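Long-range contacts in leucine aminopeptidase (Parabacteroides distasonis, PDB 3TC8), which probably works as a zinc-dependent exopeptidase of the M28 family, with aminopeptidase or glutaminyl-peptide cyclotransferase activity as the likely chemistry: residues A[196-202]-A[261-267]; A[208-212]-A[223-227]; A[95-101]-A[150-156]. All coordinates share one frame; numbering follows the deposited sequence.

Contact 1 (A[196-202]-A[261-267]); sequences GILLDMV and PSIDIIN
I265 does the tight packing here: its CD1 methyl sits 3.6 Å from I197 CG2 and 3.7 Å from L199 CD2. Its CG1 stands beside the backbone N (chi1 -56°), which carries CD1 to both residues; the side chain runs alongside L199 but slants across I197. The backbones are firmly joined, L198 N giving to I263 O at 2.8 Å and I265 N to L198 O at 2.9 Å, the latter almost straight at 177°. The opposite face is more polar. There D264 lies side by side with L198, OD1 3.5 Å from L198 CD2. Strands 196-200 and 262-266 run parallel, the latter outermost in the mixed sheet of this M28 fold; helix 213-233 packs on I263, helix 250-258 on S262 and D264. On the face that carries L198 and D264, D200 rests its OD2 against I266 CD1, and its side chain is about 4 Å from that of the zinc ligand D127. Beyond D200 the pairing slackens. M201 turns into a left-handed backbone conformation, and N267 N reaches M201 O through a longer bond, 3.2 Å and bent to 148°. In the modelled conformer of N267, one of two, OD1 takes T208 N.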
loop_
_atom_site.group_PDB
_atom_site.type_symbol
_atom_site.label_atom_id
_atom_site.label_comp_id
_atom_site.label_asym_id
_atom_site.label_seq_id
_atom_site.Cartn_x
_atom_site.Cartn_y
_atom_site.Cartn_z
ATOM N N GLY A 196 9.300 -7.775 3.601
ATOM C CA GLY A 196 8.134 -6.926 3.475
ATOM C C GLY A 196 7.510 -6.996 2.080
ATOM O O GLY A 196 8.205 -7.169 1.083
ATOM N N ILE A 197 6.180 -6.852 2.036
ATOM C CA ILE A 197 5.442 -6.745 0.787
ATOM C C ILE A 197 4.568 -5.495 0.859
ATOM O O ILE A 197 3.711 -5.383 1.745
ATOM C CB ILE A 197 4.550 -7.952 0.471
ATOM C CG1 ILE A 197 5.397 -9.248 0.400
ATOM C CG2 ILE A 197 3.790 -7.724 -0.817
ATOM C CD1 ILE A 197 4.507 -10.496 0.291
ATOM N N LEU A 198 4.806 -4.552 -0.046
ATOM C CA LEU A 198 3.991 -3.371 -0.266
ATOM C C LEU A 198 2.986 -3.650 -1.373
ATOM O O LEU A 198 3.354 -4.140 -2.423
ATOM C CB LEU A 198 4.908 -2.219 -0.674
ATOM C CG LEU A 198 4.247 -0.932 -1.176
ATOM C CD1 LEU A 198 3.320 -0.308 -0.139
ATOM C CD2 LEU A 198 5.303 0.065 -1.584
ATOM N N LEU A 199 1.734 -3.277 -1.149
ATOM C CA LEU A 199 0.705 -3.286 -2.163
ATOM C C LEU A 199 0.394 -1.824 -2.485
ATOM O O LEU A 199 0.006 -1.065 -1.581
ATOM C CB LEU A 199 -0.565 -3.966 -1.679
ATOM C CG LEU A 199 -0.426 -5.411 -1.149
ATOM C CD1 LEU A 199 -1.788 -5.966 -0.775
ATOM C CD2 LEU A 199 0.312 -6.254 -2.151
ATOM N N ASP A 200 0.466 -1.461 -3.737
ATOM C CA ASP A 200 0.147 -0.098 -4.173
ATOM C C ASP A 200 -0.521 -0.171 -5.539
ATOM O O ASP A 200 0.068 -0.746 -6.437
ATOM C CB ASP A 200 1.437 0.733 -4.210
ATOM C CG ASP A 200 1.233 2.210 -4.423
ATOM O OD1 ASP A 200 0.094 2.704 -4.408
ATOM O OD2 ASP A 200 2.255 2.971 -4.566
HETATM N N MSE A 201 -1.727 0.354 -5.687
HETATM C CA MSE A 201 -2.417 0.275 -6.984
HETATM C C MSE A 201 -2.564 -1.164 -7.484
HETATM O O MSE A 201 -2.066 -1.533 -8.551
HETATM C CB MSE A 201 -1.763 1.209 -8.051
HETATM C CG MSE A 201 -1.851 2.687 -7.652
HETATM SE SE MSE A 201 -1.249 3.900 -8.937
HETATM C CE MSE A 201 -2.756 4.078 -9.829
ATOM N N VAL A 202 -3.234 -1.931 -6.645
ATOM C CA VAL A 202 -3.503 -3.340 -6.867
ATOM C C VAL A 202 -4.976 -3.638 -7.136
ATOM O O VAL A 202 -5.406 -4.778 -7.018
ATOM C CB VAL A 202 -2.971 -4.214 -5.718
ATOM C CG1 VAL A 202 -1.448 -4.144 -5.656
ATOM C CG2 VAL A 202 -3.639 -3.881 -4.423
ATOM N N PRO A 261 14.346 -6.519 3.614
ATOM C CA PRO A 261 14.172 -6.725 2.173
ATOM C C PRO A 261 12.681 -6.677 1.819
ATOM O O PRO A 261 11.924 -7.477 2.349
ATOM C CB PRO A 261 14.783 -8.114 1.909
ATOM C CG PRO A 261 15.722 -8.330 3.090
ATOM C CD PRO A 261 15.018 -7.666 4.255
ATOM N N SER A 262 12.317 -5.782 0.907
ATOM C CA SER A 262 10.896 -5.505 0.645
ATOM C C SER A 262 10.656 -5.354 -0.831
ATOM O O SER A 262 11.523 -4.876 -1.589
ATOM C CB SER A 262 10.434 -4.272 1.396
ATOM O OG SER A 262 10.596 -4.373 2.775
ATOM N N ILE A 263 9.463 -5.749 -1.250
ATOM C CA ILE A 263 9.044 -5.649 -2.624
ATOM C C ILE A 263 7.783 -4.795 -2.745
ATOM O O ILE A 263 7.035 -4.596 -1.770
ATOM C CB ILE A 263 8.800 -7.046 -3.225
ATOM C CG1 ILE A 263 7.502 -7.700 -2.731
ATOM C CG2 ILE A 263 10.028 -7.959 -2.992
ATOM C CD1 ILE A 263 7.083 -8.914 -3.561
ATOM N N ASP A 264 7.540 -4.349 -3.980
ATOM C CA ASP A 264 6.355 -3.574 -4.337
ATOM C C ASP A 264 5.568 -4.294 -5.384
ATOM O O ASP A 264 6.129 -4.592 -6.454
ATOM C CB ASP A 264 6.789 -2.189 -4.841
ATOM C CG ASP A 264 5.693 -1.168 -4.907
ATOM O OD1 ASP A 264 4.517 -1.424 -4.608
ATOM O OD2 ASP A 264 6.067 0.016 -5.295
ATOM N N ILE A 265 4.305 -4.602 -5.085
ATOM C CA ILE A 265 3.345 -5.135 -6.036
ATOM C C ILE A 265 2.508 -3.937 -6.451
ATOM O O ILE A 265 1.736 -3.399 -5.647
ATOM C CB ILE A 265 2.465 -6.242 -5.405
ATOM C CG1 ILE A 265 3.323 -7.377 -4.820
ATOM C CG2 ILE A 265 1.453 -6.755 -6.424
ATOM C CD1 ILE A 265 2.572 -8.466 -4.147
ATOM N N ILE A 266 2.660 -3.520 -7.702
ATOM C CA ILE A 266 2.128 -2.250 -8.203
ATOM C C ILE A 266 1.868 -2.329 -9.675
ATOM O O ILE A 266 2.686 -2.845 -10.432
ATOM C CB ILE A 266 3.081 -1.065 -7.838
ATOM C CG1 ILE A 266 2.543 0.254 -8.396
ATOM C CG2 ILE A 266 4.515 -1.304 -8.279
ATOM C CD1 ILE A 266 3.221 1.491 -7.815
ATOM N N ASN A 267 0.728 -1.816 -10.092
ATOM C CA ASN A 267 0.399 -1.739 -11.517
ATOM C C ASN A 267 1.403 -0.818 -12.228
ATOM O O ASN A 267 1.510 0.367 -11.899
ATOM C CB ASN A 267 -1.046 -1.237 -11.599
ATOM C CG ASN A 267 -1.648 -1.316 -12.997
ATOM O OD1 ASN A 267 -1.017 -1.804 -13.960
ATOM N ND2 ASN A 267 -2.886 -0.828 -13.113
HETATM O O HOH W 1 -4.148 -1.041 -10.448
#

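Contact 2 (A[208-212]-A[223-227]); sequences TFFKE and VEMVW
K211 lays its aliphatic chain over one face of the W227 indole. CG stands 3.8 Å from the centroid of the five-membered ring, only 12° off the normal, a CH-pi contact, and CE follows 3.7 Å from W227 CD1. The two side chains run past one another head to tail. V223 shares that face of the ring: its CG1 methyl lies above the rim and touches K211 CG at 3.6 Å, so the lysine chain is packed against both residues. Extended beyond CG, K211 carries its ammonium past the indole to E224, where NZ meets OE2 at 2.8 Å on the syn lone pair, in a salt bridge. The glutamate comes to meet it by bending at chi2, although its CB sets out away from the strand. At the edge of the indole, NE1 makes a weak bond to F209 O, 3.3 Å long and bent to 134°, while F209 CB packs 3.9 Å from W227 CZ2.

Further out, N241 OD1 is a second partner for K211 NZ, and I240 O a second weak one for W227 NE1. The F239 ring meets both F209 and W227 edge-to-face. Strand 209-211 runs straight into helix 213-233, and E212 at the N-cap accepts from Q214 N through OE2, capping the first turn of the helix whose later residues V223, E224 and W227 receive K211. With a glutamate and an amide oxygen both gripping it, the lysine probably stays charged; E224 and N241 at its end and the indole along its chain together probably fix its direction.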
loop_
_atom_site.group_PDB
_atom_site.type_symbol
_atom_site.label_atom_id
_atom_site.label_comp_id
_atom_site.label_asym_id
_atom_site.label_seq_id
_atom_site.Cartn_x
_atom_site.Cartn_y
_atom_site.Cartn_z
ATOM N N THR A 208 -1.191 -4.835 -14.359
ATOM C CA THR A 208 -0.020 -5.632 -14.662
ATOM C C THR A 208 1.080 -5.323 -13.668
ATOM O O THR A 208 1.608 -4.216 -13.667
ATOM C CB THR A 208 0.431 -5.418 -16.106
ATOM O OG1 THR A 208 0.634 -4.036 -16.395
ATOM C CG2 THR A 208 -0.566 -5.994 -17.094
ATOM N N PHE A 209 1.423 -6.326 -12.862
ATOM C CA PHE A 209 2.452 -6.213 -11.859
ATOM C C PHE A 209 3.745 -6.802 -12.411
ATOM O O PHE A 209 3.853 -8.022 -12.619
ATOM C CB PHE A 209 2.069 -6.962 -10.571
ATOM C CG PHE A 209 0.662 -6.674 -10.084
ATOM C CD1 PHE A 209 0.161 -5.393 -9.973
ATOM C CD2 PHE A 209 -0.170 -7.726 -9.702
ATOM C CE1 PHE A 209 -1.111 -5.140 -9.509
ATOM C CE2 PHE A 209 -1.443 -7.473 -9.218
ATOM C CZ PHE A 209 -1.925 -6.203 -9.133
ATOM N N PHE A 210 4.720 -5.928 -12.702
ATOM C CA PHE A 210 6.023 -6.359 -13.169
ATOM C C PHE A 210 6.964 -6.464 -11.972
ATOM O O PHE A 210 6.692 -6.006 -10.861
ATOM C CB PHE A 210 6.554 -5.337 -14.196
ATOM C CG PHE A 210 5.912 -5.404 -15.550
ATOM C CD1 PHE A 210 4.644 -4.891 -15.785
ATOM C CD2 PHE A 210 6.588 -5.998 -16.580
ATOM C CE1 PHE A 210 4.082 -4.954 -17.023
ATOM C CE2 PHE A 210 6.002 -6.076 -17.847
ATOM C CZ PHE A 210 4.774 -5.545 -18.058
ATOM N N LYS A 211 8.102 -7.115 -12.213
ATOM C CA LYS A 211 9.100 -7.261 -11.151
ATOM C C LYS A 211 9.858 -5.920 -11.038
ATOM O O LYS A 211 10.655 -5.551 -11.929
ATOM C CB LYS A 211 10.034 -8.421 -11.463
ATOM C CG LYS A 211 9.313 -9.742 -11.598
ATOM C CD LYS A 211 10.268 -10.857 -11.909
ATOM C CE LYS A 211 9.605 -12.139 -12.215
ATOM N NZ LYS A 211 10.644 -13.177 -12.581
ATOM N N GLU A 212 9.561 -5.167 -9.986
ATOM C CA GLU A 212 10.056 -3.798 -9.896
ATOM C C GLU A 212 11.545 -3.782 -9.531
ATOM O O GLU A 212 12.021 -4.632 -8.805
ATOM C CB GLU A 212 9.124 -3.075 -8.903
ATOM C CG GLU A 212 9.381 -1.601 -8.703
ATOM C CD GLU A 212 10.527 -1.263 -7.778
ATOM O OE1 GLU A 212 10.686 -1.979 -6.765
ATOM O OE2 GLU A 212 11.264 -0.270 -8.071
ATOM N N VAL A 223 10.666 -11.449 -4.566
ATOM C CA VAL A 223 10.005 -11.288 -5.845
ATOM C C VAL A 223 9.715 -12.651 -6.477
ATOM O O VAL A 223 8.605 -12.940 -6.922
ATOM C CB VAL A 223 10.784 -10.380 -6.834
ATOM C CG1 VAL A 223 10.072 -10.320 -8.176
ATOM C CG2 VAL A 223 10.996 -8.975 -6.245
ATOM N N GLU A 224 10.756 -13.476 -6.570
ATOM C CA GLU A 224 10.609 -14.768 -7.202
ATOM C C GLU A 224 9.574 -15.646 -6.499
ATOM O O GLU A 224 8.778 -16.309 -7.143
ATOM C CB GLU A 224 11.953 -15.468 -7.347
ATOM C CG GLU A 224 12.842 -14.723 -8.372
ATOM C CD GLU A 224 12.230 -14.661 -9.745
ATOM O OE1 GLU A 224 11.758 -15.745 -10.231
ATOM O OE2 GLU A 224 12.232 -13.552 -10.336
HETATM N N MSE A 225 9.602 -15.663 -5.179
HETATM C CA MSE A 225 8.647 -16.454 -4.426
HETATM C C MSE A 225 7.215 -16.004 -4.699
HETATM O O MSE A 225 6.332 -16.834 -4.930
HETATM C CB MSE A 225 8.943 -16.291 -2.949
HETATM C CG MSE A 225 7.905 -16.872 -1.965
HETATM SE SE MSE A 225 8.325 -16.717 -0.126
HETATM C CE MSE A 225 8.353 -14.793 0.014
ATOM N N VAL A 226 6.978 -14.697 -4.688
ATOM C CA VAL A 226 5.656 -14.166 -4.930
ATOM C C VAL A 226 5.186 -14.405 -6.366
ATOM O O VAL A 226 4.062 -14.856 -6.587
ATOM C CB VAL A 226 5.593 -12.639 -4.531
ATOM C CG1 VAL A 226 4.275 -12.004 -4.973
ATOM C CG2 VAL A 226 5.815 -12.512 -3.044
ATOM N N TRP A 227 6.051 -14.127 -7.359
ATOM C CA TRP A 227 5.649 -14.282 -8.722
ATOM C C TRP A 227 5.434 -15.764 -9.060
ATOM O O TRP A 227 4.541 -16.092 -9.854
ATOM C CB TRP A 227 6.680 -13.624 -9.694
ATOM C CG TRP A 227 6.320 -12.200 -10.100
ATOM C CD1 TRP A 227 6.021 -11.818 -11.352
ATOM C CD2 TRP A 227 6.095 -11.039 -9.259
ATOM N NE1 TRP A 227 5.655 -10.493 -11.372
ATOM C CE2 TRP A 227 5.715 -9.994 -10.101
ATOM C CE3 TRP A 227 6.243 -10.790 -7.916
ATOM C CZ2 TRP A 227 5.394 -8.720 -9.627
ATOM C CZ3 TRP A 227 5.908 -9.529 -7.427
ATOM C CH2 TRP A 227 5.520 -8.511 -8.286
#

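Contact 3 (A[95-101]-A[150-156]); sequences KRVLLFA and GIDIIFF
Two parallel strands joined by a beta-alpha-beta crossover meet here, and R96 of the first grips D152 of the second at the start of the pairing. The hold is side-on: NE reaches D152 OD2 at 2.8 Å on its syn side, and NH2 reaches D152 OD1 at 2.9 Å from above the carboxylate plane. That difference fits the 42° between guanidinium and carboxylate. A bend at chi3 (65°) turns the guanidinium over G150, whose CA lies 3.4 Å above its plane. Both groups are buried and well supplied: D152 OD2 also bonds Y191 OH and OD1 bonds S88 OG, while R96 NH1 bonds the carbonyls of D90 and N93. The ion pair is therefore probably kept charged.

Helix 125-144, which links the strands in the chain, forms the crossover and packs on the face that carries L99, A101, I151 and F155. There the L99 side chain slants across both I151 and I153, its CD1 3.9 Å from I151 CG2. Backbone N-H groups of the two strands give in turn to carbonyls of the other, L99 N to D152 O being almost straight at 177°. On the arginine's face, L98 CD1 meets I154 CD1 at 3.6 Å. Toward the C-terminal end F156 turns its ring edge to F100, F156 CE2 lying 3.6 Å from F100 CD2; the I154 CG2 methyl sits 3.4 Å above the centre of the F156 ring, and W182 meets that ring edge-to-face.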
loop_
_atom_site.group_PDB
_atom_site.type_symbol
_atom_site.label_atom_id
_atom_site.label_comp_id
_atom_site.label_asym_id
_atom_site.label_seq_id
_atom_site.Cartn_x
_atom_site.Cartn_y
_atom_site.Cartn_z
ATOM N N LYS A 95 9.742 -14.168 14.464
ATOM C CA LYS A 95 9.710 -14.339 13.015
ATOM C C LYS A 95 8.453 -13.672 12.489
ATOM O O LYS A 95 7.327 -14.013 12.877
ATOM C CB LYS A 95 9.764 -15.812 12.621
ATOM C CG LYS A 95 10.929 -16.557 13.253
ATOM C CD LYS A 95 11.233 -17.851 12.525
ATOM C CE LYS A 95 11.923 -18.874 13.426
ATOM N NZ LYS A 95 10.910 -19.561 14.307
ATOM N N ARG A 96 8.671 -12.665 11.651
ATOM C CA ARG A 96 7.601 -11.767 11.214
ATOM C C ARG A 96 7.696 -11.444 9.747
ATOM O O ARG A 96 8.771 -11.512 9.150
ATOM C CB ARG A 96 7.656 -10.472 12.007
ATOM C CG ARG A 96 7.809 -10.717 13.482
ATOM C CD ARG A 96 7.454 -9.516 14.334
ATOM N NE ARG A 96 6.043 -9.130 14.245
ATOM C CZ ARG A 96 5.058 -9.812 14.797
ATOM N NH1 ARG A 96 5.294 -10.866 15.594
ATOM N NH2 ARG A 96 3.801 -9.398 14.635
ATOM N N VAL A 97 6.534 -11.131 9.162
ATOM C CA VAL A 97 6.430 -10.584 7.836
ATOM C C VAL A 97 5.667 -9.274 7.918
ATOM O O VAL A 97 4.671 -9.174 8.619
ATOM C CB VAL A 97 5.732 -11.554 6.878
ATOM C CG1 VAL A 97 5.401 -10.897 5.552
ATOM C CG2 VAL A 97 6.631 -12.781 6.677
ATOM N N LEU A 98 6.166 -8.251 7.227
ATOM C CA LEU A 98 5.577 -6.941 7.119
ATOM C C LEU A 98 4.781 -6.809 5.828
ATOM O O LEU A 98 5.346 -6.977 4.765
ATOM C CB LEU A 98 6.693 -5.911 7.178
ATOM C CG LEU A 98 6.274 -4.448 6.953
ATOM C CD1 LEU A 98 5.332 -3.959 7.979
ATOM C CD2 LEU A 98 7.524 -3.555 6.817
ATOM N N LEU A 99 3.510 -6.443 5.965
ATOM C CA LEU A 99 2.634 -6.181 4.793
ATOM C C LEU A 99 2.153 -4.745 4.950
ATOM O O LEU A 99 1.666 -4.357 5.997
ATOM C CB LEU A 99 1.432 -7.134 4.803
ATOM C CG LEU A 99 1.754 -8.615 4.810
ATOM C CD1 LEU A 99 0.431 -9.432 4.859
ATOM C CD2 LEU A 99 2.590 -9.051 3.631
ATOM N N PHE A 100 2.269 -3.962 3.860
ATOM C CA PHE A 100 2.057 -2.508 4.014
ATOM C C PHE A 100 1.487 -1.887 2.792
ATOM O O PHE A 100 1.500 -2.438 1.704
ATOM C CB PHE A 100 3.324 -1.802 4.542
ATOM C CG PHE A 100 4.582 -1.928 3.715
ATOM C CD1 PHE A 100 5.291 -3.112 3.625
ATOM C CD2 PHE A 100 5.126 -0.814 3.109
ATOM C CE1 PHE A 100 6.494 -3.209 2.981
ATOM C CE2 PHE A 100 6.350 -0.915 2.443
ATOM C CZ PHE A 100 7.034 -2.072 2.388
ATOM N N ALA A 101 0.920 -0.698 2.991
ATOM C CA ALA A 101 0.269 0.103 1.941
ATOM C C ALA A 101 0.122 1.532 2.495
ATOM O O ALA A 101 0.172 1.716 3.687
ATOM C CB ALA A 101 -1.136 -0.479 1.650
ATOM N N GLY A 150 4.516 -14.278 12.709
ATOM C CA GLY A 150 3.932 -12.994 13.034
ATOM C C GLY A 150 3.694 -12.174 11.777
ATOM O O GLY A 150 4.471 -12.271 10.852
ATOM N N ILE A 151 2.608 -11.420 11.753
ATOM C CA ILE A 151 2.316 -10.521 10.647
ATOM C C ILE A 151 2.065 -9.156 11.192
ATOM O O ILE A 151 1.264 -8.972 12.124
ATOM C CB ILE A 151 1.037 -10.952 9.870
ATOM C CG1 ILE A 151 1.169 -12.398 9.331
ATOM C CG2 ILE A 151 0.772 -9.969 8.746
ATOM C CD1 ILE A 151 2.207 -12.635 8.262
ATOM N N ASP A 152 2.721 -8.153 10.618
ATOM C CA ASP A 152 2.414 -6.750 10.901
ATOM C C ASP A 152 1.807 -6.148 9.641
ATOM O O ASP A 152 2.394 -6.243 8.582
ATOM C CB ASP A 152 3.668 -5.993 11.316
ATOM C CG ASP A 152 4.322 -6.656 12.499
ATOM O OD1 ASP A 152 3.682 -6.659 13.573
ATOM O OD2 ASP A 152 5.440 -7.220 12.321
ATOM N N ILE A 153 0.628 -5.578 9.806
ATOM C CA ILE A 153 -0.066 -4.834 8.755
ATOM C C ILE A 153 0.210 -3.364 9.060
ATOM O O ILE A 153 -0.173 -2.915 10.156
ATOM C CB ILE A 153 -1.565 -5.100 8.779
ATOM C CG1 ILE A 153 -1.947 -6.585 8.725
ATOM C CG2 ILE A 153 -2.274 -4.249 7.768
ATOM C CD1 ILE A 153 -1.657 -7.233 7.427
ATOM N N ILE A 154 0.769 -2.638 8.135
ATOM C CA ILE A 154 0.997 -1.198 8.340
ATOM C C ILE A 154 0.378 -0.386 7.209
ATOM O O ILE A 154 0.644 -0.611 6.053
ATOM C CB ILE A 154 2.468 -0.785 8.544
ATOM C CG1 ILE A 154 3.072 -1.615 9.682
ATOM C CG2 ILE A 154 2.522 0.727 8.801
ATOM C CD1 ILE A 154 4.508 -1.203 10.094
ATOM N N PHE A 155 -0.476 0.563 7.648
ATOM C CA PHE A 155 -0.996 1.586 6.770
ATOM C C PHE A 155 -0.186 2.873 7.035
ATOM O O PHE A 155 -0.321 3.491 8.079
ATOM C CB PHE A 155 -2.480 1.801 6.987
ATOM C CG PHE A 155 -3.320 0.531 6.916
ATOM C CD1 PHE A 155 -3.043 -0.480 6.017
ATOM C CD2 PHE A 155 -4.398 0.402 7.766
ATOM C CE1 PHE A 155 -3.854 -1.613 5.997
ATOM C CE2 PHE A 155 -5.234 -0.737 7.714
ATOM C CZ PHE A 155 -4.917 -1.730 6.806
ATOM N N PHE A 156 0.652 3.211 6.063
ATOM C CA PHE A 156 1.514 4.395 6.157
ATOM C C PHE A 156 0.786 5.625 5.615
ATOM O O PHE A 156 0.112 5.582 4.611
ATOM C CB PHE A 156 2.810 4.165 5.382
ATOM C CG PHE A 156 3.747 3.207 6.049
ATOM C CD1 PHE A 156 4.380 3.533 7.215
ATOM C CD2 PHE A 156 4.055 1.977 5.467
ATOM C CE1 PHE A 156 5.259 2.681 7.812
ATOM C CE2 PHE A 156 4.957 1.123 6.098
ATOM C CZ PHE A 156 5.582 1.489 7.241
#

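In the fold
Contacts 1 and 3 are buried pairings of parallel strands in one sheet, and 195-200 sits directly beside 96-102: I197 bonds L98 O through its N and F100 N through its O. Contact 3 lies in the interior of the sheet, contact 1 at its edge. Contact 2 is only partly buried and joins a short separate strand to a helix that packs on one face of that edge strand, with V223 against I263 and F209 against the end of 261-267; it does not touch contact 3. The chemistry follows position. Contact 3 encloses its ion pair, contact 2 places a lysine-glutamate bridge among partly exposed residues, and contact 1 brings the acid D200 close to the zinc ligand D127.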